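Long-range contacts in xylooligosaccharide oxidase (Myceliophthora thermophila, PDB 5L6G), which oxidises the C1 hydroxyl of xylooligosaccharides and related sugars to lactones with a bicovalently bound FAD, passing the electrons to molecular oxygen to give hydrogen peroxide: residues G177-D181 against Y399-D403; G162-G168 against M447-Y451; F171-S175 against M265-N270. The contacts are given in a common frame with arbitrary orientation. Residue numbers count along the deposited sequence, not the author numbering.

Contact 1 of 3, residues G177-D181 against Y399-D403. With XYP (beta-D-xylopyranose), chain J.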
loop_
_atom_site.group_PDB
_atom_site.type_symbol
_atom_site.label_atom_id
_atom_site.label_comp_id
_atom_site.label_asym_id
_atom_site.label_seq_id
_atom_site.Cartn_x
_atom_site.Cartn_y
_atom_site.Cartn_z
ATOM N N GLY A 177 11.262 -1.583 -7.501
ATOM C CA GLY A 177 11.111 -1.204 -6.110
ATOM C C GLY A 177 9.714 -0.769 -5.760
ATOM O O GLY A 177 8.749 -1.035 -6.481
ATOM N N LEU A 178 9.596 -0.142 -4.611
ATOM C CA LEU A 178 8.295 0.248 -4.098
ATOM C C LEU A 178 8.017 1.674 -4.542
ATOM O O LEU A 178 8.934 2.380 -4.939
ATOM C CB LEU A 178 8.275 0.160 -2.576
ATOM C CG LEU A 178 8.552 -1.215 -1.974
ATOM C CD1 LEU A 178 8.669 -1.130 -0.461
ATOM C CD2 LEU A 178 7.469 -2.194 -2.388
ATOM N N ALA A 179 6.762 2.103 -4.451
ATOM C CA ALA A 179 6.416 3.498 -4.758
ATOM C C ALA A 179 7.244 4.469 -3.920
ATOM O O ALA A 179 7.723 5.483 -4.429
ATOM C CB ALA A 179 4.928 3.736 -4.540
ATOM N N VAL A 180 7.414 4.140 -2.640
ATOM C CA VAL A 180 8.198 4.940 -1.707
ATOM C C VAL A 180 9.642 5.169 -2.185
ATOM O O VAL A 180 10.259 6.185 -1.892
ATOM C CB VAL A 180 8.193 4.319 -0.295
ATOM C CG1 VAL A 180 9.032 3.052 -0.220
ATOM C CG2 VAL A 180 8.682 5.317 0.719
ATOM N N ASP A 181 10.151 4.245 -2.972
ATOM C CA ASP A 181 11.513 4.345 -3.500
ATOM C C ASP A 181 11.694 5.351 -4.612
ATOM O O ASP A 181 12.826 5.670 -5.000
ATOM C CB ASP A 181 11.967 2.969 -3.975
ATOM C CG ASP A 181 12.033 1.975 -2.840
ATOM O OD1 ASP A 181 12.447 2.403 -1.742
ATOM O OD2 ASP A 181 11.676 0.793 -3.037
ATOM N N TYR A 399 10.566 2.401 6.129
ATOM C CA TYR A 399 9.975 1.159 5.629
ATOM C C TYR A 399 10.896 -0.023 6.021
ATOM O O TYR A 399 12.084 -0.011 5.718
ATOM C CB TYR A 399 9.725 1.229 4.115
ATOM C CG TYR A 399 9.112 -0.052 3.587
ATOM C CD1 TYR A 399 7.732 -0.206 3.554
ATOM C CD2 TYR A 399 9.906 -1.094 3.127
ATOM C CE1 TYR A 399 7.147 -1.373 3.108
ATOM C CE2 TYR A 399 9.330 -2.291 2.672
ATOM C CZ TYR A 399 7.947 -2.415 2.670
ATOM O OH TYR A 399 7.309 -3.549 2.229
ATOM N N ALA A 400 10.341 -1.056 6.660
ATOM C CA ALA A 400 11.152 -1.984 7.453
ATOM C C ALA A 400 11.684 -3.196 6.712
ATOM O O ALA A 400 12.586 -3.879 7.189
ATOM C CB ALA A 400 10.365 -2.450 8.681
ATOM N N PHE A 401 11.106 -3.496 5.568
ATOM C CA PHE A 401 11.240 -4.828 4.997
ATOM C C PHE A 401 12.105 -4.844 3.746
ATOM O O PHE A 401 11.606 -4.978 2.632
ATOM C CB PHE A 401 9.849 -5.398 4.767
ATOM C CG PHE A 401 8.973 -5.305 5.990
ATOM C CD1 PHE A 401 9.310 -5.990 7.143
ATOM C CD2 PHE A 401 7.846 -4.535 5.999
ATOM C CE1 PHE A 401 8.529 -5.896 8.282
ATOM C CE2 PHE A 401 7.056 -4.438 7.137
ATOM C CZ PHE A 401 7.392 -5.117 8.274
ATOM N N ARG A 402 13.410 -4.737 3.970
ATOM C CA ARG A 402 14.395 -4.597 2.902
ATOM C C ARG A 402 15.445 -5.691 2.774
ATOM O O ARG A 402 16.288 -5.613 1.890
ATOM C CB ARG A 402 15.132 -3.279 3.115
ATOM C CG ARG A 402 14.217 -2.091 3.063
ATOM C CD ARG A 402 13.528 -1.957 1.710
ATOM N NE ARG A 402 12.939 -0.623 1.570
ATOM C CZ ARG A 402 12.388 -0.114 0.463
ATOM N NH1 ARG A 402 12.341 -0.793 -0.688
ATOM N NH2 ARG A 402 11.899 1.119 0.505
ATOM N N ASP A 403 15.446 -6.654 3.685
ATOM C CA ASP A 403 16.382 -7.770 3.651
ATOM C C ASP A 403 16.003 -8.776 2.568
ATOM O O ASP A 403 14.926 -9.340 2.606
ATOM C CB ASP A 403 16.436 -8.461 5.009
ATOM C CG ASP A 403 17.591 -9.412 5.113
ATOM O OD1 ASP A 403 17.577 -10.451 4.422
ATOM O OD2 ASP A 403 18.539 -9.097 5.855
HETATM O O1 XYP J . 15.995 0.242 -8.980
HETATM C C1 XYP J . 16.055 1.272 -7.986
HETATM C C2 XYP J . 16.219 2.635 -8.659
HETATM C C3 XYP J . 16.105 3.777 -7.650
HETATM C C4 XYP J . 14.890 3.576 -6.745
HETATM C C5 XYP J . 14.876 2.171 -6.148
HETATM O O2 XYP J . 17.497 2.662 -9.305
HETATM O O3 XYP J . 16.008 5.050 -8.319
HETATM O O4 XYP J . 14.913 4.556 -5.703
HETATM O O5 XYP J . 14.857 1.223 -7.205
#
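Tyr-399 opens the second segment with one ring face against Leu-178: CD1 of Leu-178 stands 3.6 Å from the Tyr-399 ring centroid, 21° off the normal, a CH-pi contact whose shortest pair is Leu-178 CD1 to Tyr-399 CE2 at 3.4 Å. The phenol oxygen turns elsewhere, to the hydroxyl of Tyr-382. Ala-400 and Phe-401 carry the chain round without touching 177-181. These residues belong to the long connection between strands 374-381 and 409-417 of the eight-stranded antiparallel sheet, which here reaches back onto a loop of the PCMH-type FAD-binding region, the two-part architecture of this flavoenzyme family. Arg-402 then extends its side chain to that loop in a salt bridge with Asp-181: Arg-402 NH1 to Asp-181 OD2 is 2.9 Å, Arg-402 NH2 to Asp-181 OD1 is 2.6 Å but weak. Arg-402 NH1 also bonds Val-389 O. CD1 of Leu-178 lies over one guanidinium face, 3.7 Å from NH1 of Arg-402. Asp-181 OD2 also accepts a hydrogen bond from Leu-178 N (2.8 Å). The carbonyl O of Asp-181 accepts a very short 2.5 Å hydrogen bond from O4 of a xylose distinct from the one at the flavin.

Contact 2 of 3, residues G162-G168 against M447-Y451; sequences GHSLHGG and MYINY. With FAD (flavin-adenine dinucleotide), chain D; XYP (beta-D-xylopyranose), chain H.
Residues 162-165 lie on helix 160-165; Gly-167 (phi/psi 138/-109) and Gly-168 (103/95) then turn the chain. Tyr-448 is extended (-128/110), Ile-449 and Asn-450 have helical angles (-66/-16, -67/-14), and Tyr-451 N to Tyr-448 O (2.9 Å) closes the turn. His-166 and Asn-450 are the nearest CA pair (6.2 Å). Asn-450 (chi1 -89°) spends both amide ends: ND2 donates to His-163 O (3.0 Å) and Tyr-448 OH (3.1 Å), OD1 accepts from FAD O4' (2.7 Å). Tyr-448 OH (chi1 t) also accepts from Gly-168 N (2.8 Å). Tyr-448 OH donates to FAD O2 (very short, 2.5 Å). Gly-162 N binds FAD O1P (2.9 Å). His-166 (chi1 m) ND1 donates to Gly-162 O (2.7 Å); its NE2 pairs with Ser-215 OG. His-163 ND1 pairs with FAD O2' (2.8 Å), its NE2 with Gly-153 N. Substrate-site Tyr-451 OH bonds xylose O1 (2.5 Å). This cofactor-binding junction joins PCMH-type and berberine-like regions. Leu-165 rests on strand 219-229, Met-447 and Ile-449 on helix 458-466.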
loop_
_atom_site.group_PDB
_atom_site.type_symbol
_atom_site.label_atom_id
_atom_site.label_comp_id
_atom_site.label_asym_id
_atom_site.label_seq_id
_atom_site.Cartn_x
_atom_site.Cartn_y
_atom_site.Cartn_z
ATOM N N GLY A 162 -1.364 7.818 0.701
ATOM C CA GLY A 162 -1.215 6.692 1.625
ATOM C C GLY A 162 -0.325 5.630 1.023
ATOM O O GLY A 162 0.458 4.964 1.700
ATOM N N HIS A 163 -0.440 5.470 -0.275
ATOM C CA HIS A 163 0.271 4.410 -0.938
ATOM C C HIS A 163 1.779 4.589 -0.846
ATOM O O HIS A 163 2.474 3.677 -0.379
ATOM C CB HIS A 163 -0.213 4.329 -2.381
ATOM C CG HIS A 163 0.352 3.187 -3.148
ATOM N ND1 HIS A 163 -0.094 1.891 -3.010
ATOM C CD2 HIS A 163 1.299 3.163 -4.116
ATOM C CE1 HIS A 163 0.568 1.116 -3.851
ATOM N NE2 HIS A 163 1.403 1.871 -4.545
ATOM N N SER A 164 2.290 5.737 -1.290
ATOM C CA SER A 164 3.746 5.934 -1.428
ATOM C C SER A 164 4.424 6.140 -0.083
ATOM O O SER A 164 5.610 5.900 0.052
ATOM C CB SER A 164 4.087 7.103 -2.361
ATOM O OG SER A 164 3.713 8.356 -1.802
ATOM N N LEU A 165 3.669 6.568 0.911
ATOM C CA LEU A 165 4.261 6.870 2.206
ATOM C C LEU A 165 4.424 5.645 3.091
ATOM O O LEU A 165 5.105 5.715 4.108
ATOM C CB LEU A 165 3.471 7.961 2.941
ATOM C CG LEU A 165 3.532 9.358 2.298
ATOM C CD1 LEU A 165 2.586 10.293 3.025
ATOM C CD2 LEU A 165 4.954 9.913 2.252
ATOM N N HIS A 166 3.830 4.533 2.705
ATOM C CA HIS A 166 3.993 3.316 3.477
ATOM C C HIS A 166 4.523 2.143 2.703
ATOM O O HIS A 166 4.520 1.027 3.228
ATOM C CB HIS A 166 2.679 2.933 4.100
ATOM C CG HIS A 166 2.063 4.046 4.873
ATOM N ND1 HIS A 166 1.227 4.969 4.294
ATOM C CD2 HIS A 166 2.187 4.405 6.167
ATOM C CE1 HIS A 166 0.848 5.847 5.207
ATOM N NE2 HIS A 166 1.405 5.517 6.353
ATOM N N GLY A 167 4.963 2.376 1.467
ATOM C CA GLY A 167 5.565 1.301 0.673
ATOM C C GLY A 167 5.050 1.411 -0.755
ATOM O O GLY A 167 5.408 2.360 -1.468
ATOM N N GLY A 168 4.189 0.466 -1.143
ATOM C CA GLY A 168 3.522 0.493 -2.426
ATOM C C GLY A 168 4.145 -0.483 -3.401
ATOM O O GLY A 168 5.118 -0.165 -4.067
ATOM N N MET A 447 4.176 -7.047 9.333
ATOM C CA MET A 447 2.938 -6.762 8.632
ATOM C C MET A 447 3.051 -5.426 7.920
ATOM O O MET A 447 3.969 -4.665 8.171
ATOM C CB MET A 447 1.760 -6.787 9.606
ATOM C CG MET A 447 1.382 -8.209 10.008
ATOM S SD MET A 447 0.154 -8.321 11.324
ATOM C CE MET A 447 -0.224 -10.070 11.287
ATOM N N TYR A 448 2.104 -5.159 7.039
ATOM C CA TYR A 448 2.238 -4.112 6.038
ATOM C C TYR A 448 1.038 -3.216 6.100
ATOM O O TYR A 448 -0.063 -3.618 5.743
ATOM C CB TYR A 448 2.332 -4.775 4.670
ATOM C CG TYR A 448 2.389 -3.883 3.452
ATOM C CD1 TYR A 448 3.277 -2.839 3.362
ATOM C CD2 TYR A 448 1.593 -4.145 2.355
ATOM C CE1 TYR A 448 3.351 -2.052 2.217
ATOM C CE2 TYR A 448 1.663 -3.384 1.202
ATOM C CZ TYR A 448 2.552 -2.352 1.125
ATOM O OH TYR A 448 2.594 -1.589 -0.027
ATOM N N ILE A 449 1.263 -1.998 6.568
ATOM C CA ILE A 449 0.183 -1.051 6.854
ATOM C C ILE A 449 -0.597 -0.566 5.618
ATOM O O ILE A 449 -1.697 -0.049 5.753
ATOM C CB ILE A 449 0.710 0.129 7.720
ATOM C CG1 ILE A 449 -0.445 0.854 8.411
ATOM C CG2 ILE A 449 1.587 1.062 6.904
ATOM C CD1 ILE A 449 0.008 1.983 9.315
ATOM N N ASN A 450 -0.069 -0.753 4.404
ATOM C CA ASN A 450 -0.881 -0.503 3.238
ATOM C C ASN A 450 -2.030 -1.499 3.111
ATOM O O ASN A 450 -2.961 -1.267 2.357
ATOM C CB ASN A 450 -0.034 -0.412 1.975
ATOM C CG ASN A 450 0.440 1.003 1.712
ATOM O OD1 ASN A 450 -0.081 1.942 2.303
ATOM N ND2 ASN A 450 1.418 1.160 0.828
ATOM N N TYR A 451 -1.977 -2.594 3.872
ATOM C CA TYR A 451 -3.149 -3.451 4.104
ATOM C C TYR A 451 -3.507 -3.401 5.611
ATOM O O TYR A 451 -3.421 -4.392 6.361
ATOM C CB TYR A 451 -2.886 -4.869 3.653
ATOM C CG TYR A 451 -2.425 -4.995 2.217
ATOM C CD1 TYR A 451 -3.049 -4.305 1.199
ATOM C CD2 TYR A 451 -1.338 -5.782 1.886
ATOM C CE1 TYR A 451 -2.619 -4.421 -0.120
ATOM C CE2 TYR A 451 -0.894 -5.878 0.574
ATOM C CZ TYR A 451 -1.535 -5.195 -0.417
ATOM O OH TYR A 451 -1.103 -5.290 -1.731
HETATM P PA FAD D . -5.987 7.006 2.519
HETATM O O1A FAD D . -6.391 8.347 1.951
HETATM O O2A FAD D . -7.053 6.229 3.224
HETATM O O5B FAD D . -4.672 7.152 3.368
HETATM C C5B FAD D . -4.015 6.055 4.009
HETATM C C4B FAD D . -3.140 6.567 5.131
HETATM O O4B FAD D . -2.162 7.463 4.596
HETATM C C3B FAD D . -3.918 7.356 6.171
HETATM O O3B FAD D . -3.300 7.203 7.431
HETATM C C2B FAD D . -3.759 8.783 5.714
HETATM O O2B FAD D . -3.973 9.741 6.743
HETATM C C1B FAD D . -2.347 8.761 5.172
HETATM N N9A FAD D . -2.170 9.801 4.156
HETATM C C8A FAD D . -2.866 9.996 3.040
HETATM N N7A FAD D . -2.407 11.081 2.371
HETATM C C5A FAD D . -1.392 11.548 3.097
HETATM C C6A FAD D . -0.487 12.689 2.979
HETATM N N6A FAD D . -0.626 13.470 1.891
HETATM N N1A FAD D . 0.413 12.876 3.966
HETATM C C2A FAD D . 0.532 12.069 5.023
HETATM N N3A FAD D . -0.281 10.984 5.195
HETATM C C4A FAD D . -1.235 10.710 4.264
HETATM N N1 FAD D . -1.250 -1.513 -1.903
HETATM C C2 FAD D . -0.116 -2.018 -2.484
HETATM O O2 FAD D . 0.979 -1.936 -1.861
HETATM N N3 FAD D . -0.156 -2.565 -3.724
HETATM C C4 FAD D . -1.294 -2.638 -4.455
HETATM O O4 FAD D . -1.347 -3.146 -5.611
HETATM C C4X FAD D . -2.559 -2.121 -3.892
HETATM N N5 FAD D . -3.752 -2.156 -4.553
HETATM C C5X FAD D . -4.924 -1.639 -4.024
HETATM C C6 FAD D . -6.138 -1.654 -4.723
HETATM C C7 FAD D . -7.298 -1.132 -4.128
HETATM C C7M FAD D . -8.588 -1.187 -4.907
HETATM C C8 FAD D . -7.253 -0.503 -2.762
HETATM C C8M FAD D . -8.480 0.138 -2.123
HETATM C C9 FAD D . -6.033 -0.489 -2.095
HETATM C C9A FAD D . -4.870 -1.044 -2.659
HETATM N N10 FAD D . -3.624 -1.053 -1.977
HETATM C C10 FAD D . -2.451 -1.564 -2.536
HETATM C "C1'" FAD D . -3.476 -0.502 -0.635
HETATM C "C2'" FAD D . -3.059 0.934 -0.649
HETATM O "O2'" FAD D . -1.656 0.965 -0.927
HETATM C "C3'" FAD D . -3.290 1.455 0.759
HETATM O "O3'" FAD D . -4.660 1.297 1.148
HETATM C "C4'" FAD D . -2.906 2.936 0.795
HETATM O "O4'" FAD D . -2.432 3.258 2.110
HETATM C "C5'" FAD D . -4.092 3.775 0.395
HETATM O "O5'" FAD D . -3.656 5.097 0.069
HETATM P P FAD D . -4.763 6.217 -0.041
HETATM O O1P FAD D . -4.141 7.570 -0.185
HETATM O O2P FAD D . -5.782 5.823 -1.062
HETATM O O3P FAD D . -5.548 6.008 1.339
HETATM O O1 XYP H . -2.416 -6.118 -3.671
HETATM C C1 XYP H . -3.602 -5.581 -4.252
HETATM C C2 XYP H . -3.901 -6.321 -5.555
HETATM C C3 XYP H . -5.262 -5.926 -6.113
HETATM C C4 XYP H . -6.337 -6.086 -5.042
HETATM C C5 XYP H . -5.948 -5.337 -3.761
HETATM O O2 XYP H . -2.878 -5.987 -6.493
HETATM O O3 XYP H . -5.556 -6.669 -7.309
HETATM O O4 XYP H . -7.573 -5.527 -5.503
HETATM O O5 XYP H . -4.651 -5.712 -3.307
#

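Contact 3 of 3, residues F171-S175 against M265-N270; sequences FSSHS and MPEEMN
Residues 171-172 are loop, and helix 173-176 starts at Ser-173. Opposite, Pro-266 to Met-269 make a type I beta turn, closed by Met-269 N to Pro-266 O (3.0 Å), from which strand 269-275 departs. The nearest CA pairs are Ser-175 with Glu-267 (5.0 Å) and His-174 with Asn-270 (5.3 Å), so the turn sits against the first turn of the helix. Asn-270 (chi1 m) links the two: its OD1 accepts from Ser-175 N (3.1 Å), its ND2 donates to Ser-175 OG (2.9 Å). Ser-175 OG (chi1 m) donates a hydrogen bond to Glu-267 O (2.6 Å). Asn-270 ND2 also bonds Leu-285 O. His-174 (chi1 t) points into the turn, its ND1 2.9 Å from Met-269 O and 3.1 Å from Pro-266 O, while Met-265 (t, t, p) lays CE over the imidazole face, 3.3 Å from the centroid and 12° off the normal, a CH-pi contact. One water donates to Ser-175 O (2.6 Å) and weakly to Glu-267 OE1 (3.3 Å); OE2 of Glu-267 is salt-bridged to Arg-391. Phe-171 (chi1 -84°) lies beside substrate-binding Thr-154 and stacks on Tyr-323. The contact joins a short helix of the FAD-binding region to the start of strand 269-275, which carries substrate-binding Arg-272, with Met-265 and Met-269 against helix 246-261 and Phe-171 on Leu-285 of strand 280-286.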
loop_
_atom_site.group_PDB
_atom_site.type_symbol
_atom_site.label_atom_id
_atom_site.label_comp_id
_atom_site.label_asym_id
_atom_site.label_seq_id
_atom_site.Cartn_x
_atom_site.Cartn_y
_atom_site.Cartn_z
ATOM N N PHE A 171 3.270 -4.543 -9.917
ATOM C CA PHE A 171 3.811 -5.394 -10.967
ATOM C C PHE A 171 5.062 -4.854 -11.655
ATOM O O PHE A 171 5.486 -5.364 -12.710
ATOM C CB PHE A 171 2.704 -5.727 -11.974
ATOM C CG PHE A 171 1.843 -6.895 -11.561
ATOM C CD1 PHE A 171 2.346 -8.185 -11.552
ATOM C CD2 PHE A 171 0.533 -6.706 -11.183
ATOM C CE1 PHE A 171 1.553 -9.270 -11.184
ATOM C CE2 PHE A 171 -0.267 -7.781 -10.818
ATOM C CZ PHE A 171 0.247 -9.064 -10.822
ATOM N N SER A 172 5.658 -3.829 -11.052
ATOM C CA SER A 172 6.988 -3.360 -11.410
ATOM C C SER A 172 7.962 -3.430 -10.246
ATOM O O SER A 172 9.112 -3.038 -10.391
ATOM C CB SER A 172 6.921 -1.903 -11.897
ATOM O OG SER A 172 6.218 -1.845 -13.118
ATOM N N SER A 173 7.522 -3.955 -9.106
ATOM C CA SER A 173 8.278 -3.791 -7.880
ATOM C C SER A 173 9.517 -4.673 -7.840
ATOM O O SER A 173 10.565 -4.248 -7.364
ATOM C CB SER A 173 7.401 -4.033 -6.656
ATOM O OG SER A 173 6.567 -2.909 -6.460
ATOM N N HIS A 174 9.411 -5.901 -8.312
ATOM C CA HIS A 174 10.618 -6.701 -8.444
ATOM C C HIS A 174 11.656 -5.978 -9.329
ATOM O O HIS A 174 12.862 -5.959 -9.010
ATOM C CB HIS A 174 10.328 -8.063 -9.008
ATOM C CG HIS A 174 11.449 -9.024 -8.808
ATOM N ND1 HIS A 174 12.202 -9.518 -9.846
ATOM C CD2 HIS A 174 11.976 -9.543 -7.673
ATOM C CE1 HIS A 174 13.127 -10.331 -9.362
ATOM N NE2 HIS A 174 13.011 -10.357 -8.047
ATOM N N SER A 175 11.190 -5.396 -10.440
ATOM C CA SER A 175 12.077 -4.686 -11.347
ATOM C C SER A 175 12.585 -3.339 -10.825
ATOM O O SER A 175 13.727 -2.960 -11.127
ATOM C CB SER A 175 11.396 -4.455 -12.691
ATOM O OG SER A 175 10.922 -5.666 -13.233
ATOM N N MET A 265 14.197 -15.788 -10.051
ATOM C CA MET A 265 13.332 -14.783 -10.677
ATOM C C MET A 265 14.140 -13.619 -11.227
ATOM O O MET A 265 14.766 -12.889 -10.477
ATOM C CB MET A 265 12.260 -14.276 -9.696
ATOM C CG MET A 265 11.124 -13.569 -10.419
ATOM S SD MET A 265 9.551 -13.394 -9.556
ATOM C CE MET A 265 9.869 -11.895 -8.669
ATOM N N PRO A 266 14.110 -13.425 -12.544
ATOM C CA PRO A 266 14.971 -12.380 -13.070
ATOM C C PRO A 266 14.392 -10.994 -12.796
ATOM O O PRO A 266 13.194 -10.857 -12.484
ATOM C CB PRO A 266 15.040 -12.714 -14.559
ATOM C CG PRO A 266 13.726 -13.361 -14.827
ATOM C CD PRO A 266 13.481 -14.205 -13.619
ATOM N N GLU A 267 15.244 -9.983 -12.887
ATOM C CA GLU A 267 14.843 -8.624 -12.560
ATOM C C GLU A 267 13.604 -8.173 -13.326
ATOM O O GLU A 267 12.764 -7.486 -12.757
ATOM C CB GLU A 267 15.988 -7.640 -12.809
ATOM C CG GLU A 267 17.175 -7.828 -11.876
ATOM C CD GLU A 267 18.207 -6.723 -11.991
ATOM O OE1 GLU A 267 17.911 -5.661 -12.592
ATOM O OE2 GLU A 267 19.324 -6.914 -11.468
ATOM N N GLU A 268 13.472 -8.592 -14.582
ATOM C CA GLU A 268 12.363 -8.166 -15.451
ATOM C C GLU A 268 11.016 -8.794 -15.070
ATOM O O GLU A 268 9.967 -8.320 -15.523
ATOM C CB GLU A 268 12.644 -8.556 -16.910
ATOM C CG GLU A 268 13.844 -7.869 -17.543
ATOM C CD GLU A 268 15.182 -8.519 -17.245
ATOM O OE1 GLU A 268 15.269 -9.551 -16.523
ATOM O OE2 GLU A 268 16.167 -7.971 -17.769
ATOM N N MET A 269 11.046 -9.856 -14.267
ATOM C CA MET A 269 9.854 -10.601 -13.900
ATOM C C MET A 269 9.264 -10.115 -12.579
ATOM O O MET A 269 9.985 -9.922 -11.623
ATOM C CB MET A 269 10.198 -12.084 -13.767
ATOM C CG MET A 269 9.006 -13.003 -13.557
ATOM S SD MET A 269 9.474 -14.734 -13.605
ATOM C CE MET A 269 9.992 -14.935 -15.319
ATOM N N ASN A 270 7.948 -9.959 -12.554
ATOM C CA ASN A 270 7.221 -9.449 -11.403
ATOM C C ASN A 270 6.033 -10.349 -11.272
ATOM O O ASN A 270 5.292 -10.526 -12.247
ATOM C CB ASN A 270 6.741 -8.020 -11.642
ATOM C CG ASN A 270 7.871 -7.064 -11.855
ATOM O OD1 ASN A 270 8.292 -6.390 -10.918
ATOM N ND2 ASN A 270 8.412 -7.031 -13.089
HETATM O O HOH W 1 15.425 -3.528 -13.018
#

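In the fold
All three first segments come from one continuous run, 162-181, of the FAD-binding region, and each meets a different part of the region built on the eight-stranded sheet. Contact 2 is most central, about 3 Å from the chain centre, and wholly buried; contacts 1 and 3, centred about 11 and 17 Å out, include partly exposed residues. Contact 2 uses hydrogen bonds shared with the cofactor, phosphate included; contact 1 a salt bridge and contact 3 an amide-hydroxyl network with a water, each with a CH-pi contact besides. Contacts 1 and 2 are coupled by Ala-179 N to Gly-168 O (2.8 Å); Ser-173 OG of contact 3 bonds Gly-177 O of contact 1 but only packs near Gly-168 O of contact 2.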